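Local structure of BDI_3064 protein (Parabacteroides distasonis ATCC 8503, 5Z06) at residues A[402-407]-A[685-690]. The protein hydrolyses linear beta-1,2-glucans and beta-1,2-glucooligosaccharides from the non-reducing end, releasing sophorose. Residues are numbered along the deposited sequence; the frame is centred on the assembly and turned at random.
Sequences LLTARQ and NLFMSH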
loop_
_atom_site.group_PDB
_atom_site.type_symbol
_atom_site.label_atom_id
_atom_site.label_comp_id
_atom_site.label_asym_id
_atom_site.label_seq_id
_atom_site.Cartn_x
_atom_site.Cartn_y
_atom_site.Cartn_z
ATOM N N LEU A 402 -6.800 8.301 18.500
ATOM C CA LEU A 402 -6.241 8.825 19.741
ATOM C C LEU A 402 -7.182 8.696 20.912
ATOM O O LEU A 402 -6.735 8.365 22.018
ATOM C CB LEU A 402 -5.792 10.268 19.599
ATOM C CG LEU A 402 -4.572 10.481 18.719
ATOM C CD1 LEU A 402 -4.497 11.960 18.401
ATOM C CD2 LEU A 402 -3.272 10.013 19.359
ATOM N N LEU A 403 -8.471 8.942 20.687
ATOM C CA LEU A 403 -9.441 8.783 21.753
ATOM C C LEU A 403 -9.586 7.327 22.144
ATOM O O LEU A 403 -9.801 7.031 23.324
ATOM C CB LEU A 403 -10.794 9.344 21.374
ATOM C CG LEU A 403 -10.822 10.854 21.141
ATOM C CD1 LEU A 403 -12.277 11.263 20.979
ATOM C CD2 LEU A 403 -10.181 11.682 22.237
ATOM N N THR A 404 -9.443 6.424 21.172
ATOM C CA THR A 404 -9.406 5.004 21.465
ATOM C C THR A 404 -8.212 4.688 22.350
ATOM O O THR A 404 -8.355 4.077 23.392
ATOM C CB THR A 404 -9.347 4.171 20.189
ATOM O OG1 THR A 404 -10.495 4.470 19.399
ATOM C CG2 THR A 404 -9.316 2.691 20.506
ATOM N N ALA A 405 -7.045 5.142 21.934
ATOM C CA ALA A 405 -5.848 4.937 22.710
ATOM C C ALA A 405 -5.991 5.515 24.103
ATOM O O ALA A 405 -5.567 4.906 25.081
ATOM C CB ALA A 405 -4.648 5.565 22.024
ATOM N N ARG A 406 -6.590 6.694 24.191
ATOM C CA ARG A 406 -6.735 7.380 25.465
ATOM C C ARG A 406 -7.575 6.588 26.462
ATOM O O ARG A 406 -7.326 6.640 27.653
ATOM C CB ARG A 406 -7.336 8.762 25.227
ATOM C CG ARG A 406 -7.303 9.686 26.407
ATOM C CD ARG A 406 -8.600 9.610 27.163
ATOM N NE ARG A 406 -8.588 10.543 28.274
ATOM C CZ ARG A 406 -9.067 10.310 29.495
ATOM N NH1 ARG A 406 -9.590 9.134 29.847
ATOM N NH2 ARG A 406 -8.993 11.271 30.392
ATOM N N GLN A 407 -8.584 5.883 25.967
ATOM C CA GLN A 407 -9.377 5.004 26.801
ATOM C C GLN A 407 -8.634 3.745 27.146
ATOM O O GLN A 407 -8.860 3.193 28.194
ATOM C CB GLN A 407 -10.688 4.662 26.104
ATOM C CG GLN A 407 -11.554 5.881 25.905
ATOM C CD GLN A 407 -11.831 6.549 27.221
ATOM O OE1 GLN A 407 -11.129 7.464 27.605
ATOM N NE2 GLN A 407 -12.803 6.023 27.950
ATOM N N ASN A 685 -15.302 -0.857 21.816
ATOM C CA ASN A 685 -15.610 -0.677 23.235
ATOM C C ASN A 685 -14.777 0.456 23.813
ATOM O O ASN A 685 -15.305 1.283 24.560
ATOM C CB ASN A 685 -15.449 -1.977 24.020
ATOM C CG ASN A 685 -16.486 -3.010 23.623
ATOM O OD1 ASN A 685 -17.476 -2.685 22.953
ATOM N ND2 ASN A 685 -16.261 -4.253 24.006
ATOM N N LEU A 686 -13.519 0.552 23.391
ATOM C CA LEU A 686 -12.663 1.621 23.873
ATOM C C LEU A 686 -13.213 2.980 23.450
ATOM O O LEU A 686 -13.573 3.811 24.287
ATOM C CB LEU A 686 -11.245 1.433 23.356
ATOM C CG LEU A 686 -10.467 0.311 24.033
ATOM C CD1 LEU A 686 -9.228 0.025 23.206
ATOM C CD2 LEU A 686 -10.110 0.651 25.475
ATOM N N PHE A 687 -13.340 3.156 22.144
ATOM C CA PHE A 687 -13.811 4.409 21.601
ATOM C C PHE A 687 -15.157 4.811 22.171
ATOM O O PHE A 687 -15.339 5.953 22.544
ATOM C CB PHE A 687 -13.938 4.317 20.108
ATOM C CG PHE A 687 -14.297 5.629 19.459
ATOM C CD1 PHE A 687 -13.363 6.649 19.367
ATOM C CD2 PHE A 687 -15.572 5.853 18.988
ATOM C CE1 PHE A 687 -13.685 7.857 18.783
ATOM C CE2 PHE A 687 -15.910 7.067 18.396
ATOM C CZ PHE A 687 -14.956 8.071 18.294
ATOM N N MET A 688 -16.093 3.863 22.207
ATOM C CA MET A 688 -17.451 4.126 22.635
ATOM C C MET A 688 -17.594 4.420 24.127
ATOM O O MET A 688 -18.610 4.941 24.525
ATOM C CB MET A 688 -18.378 2.969 22.236
ATOM C CG MET A 688 -18.543 2.787 20.725
ATOM S SD MET A 688 -19.150 4.229 19.836
ATOM C CE MET A 688 -20.764 4.393 20.595
ATOM N N SER A 689 -16.585 4.074 24.931
ATOM C CA SER A 689 -16.549 4.437 26.350
ATOM C C SER A 689 -16.091 5.849 26.598
ATOM O O SER A 689 -16.116 6.289 27.750
ATOM C CB SER A 689 -15.633 3.505 27.158
ATOM O OG SER A 689 -14.283 3.758 26.846
ATOM N N HIS A 690 -15.632 6.551 25.563
ATOM C CA HIS A 690 -15.099 7.888 25.773
ATOM C C HIS A 690 -16.255 8.850 26.077
ATOM O O HIS A 690 -17.260 8.840 25.386
ATOM C CB HIS A 690 -14.277 8.379 24.602
ATOM C CG HIS A 690 -13.519 9.627 24.891
ATOM N ND1 HIS A 690 -14.127 10.860 24.964
ATOM C CD2 HIS A 690 -12.203 9.844 25.123
ATOM C CE1 HIS A 690 -13.217 11.783 25.231
ATOM N NE2 HIS A 690 -12.040 11.196 25.325
#
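Gln407 reaches over to Ser689 in a short polar relay from helix 392-408 to the turn around Ser689. Its chain is bent at chi2 (-57°), and NE2 gives an almost straight hydrogen bond, lying in the amide plane, to Ser689 OG at 2.9 Å. That hydroxyl in turn donates to Leu686 O at 2.7 Å, on a lone pair of a carbonyl that also accepts from Ser689 N. At the other end of the amide, Gln407 OE1 takes a longer, bent bond from NH1 of Arg406, its neighbour on the same helix, whose NE is salt-bridged to Asp424. A leucine in place of Gln407 would probably leave Ser689 OG without its donor and Arg406 NH1 without this acceptor.

Apolar and ring contacts flank it. Leu403 CD1 sits squarely over one face of the His690 ring, a CH-pi contact 4.2 Å from the centroid, while Trp427 meets the same imidazole with its plane steeply inclined. Thr404 packs CG2 on Leu686 CB (3.7 Å); its OG1 lies against Phe687 CB but bonds to Gln400 O.

His690 N-caps helix 691-702, its ND1 bond to Asp692 N being weak. The contact joins the turn between helices 682-688 and 691-702 to helix 392-408, within the helical domain of this GH144 enzyme, consistent with the six-hairpin glycosidase clan.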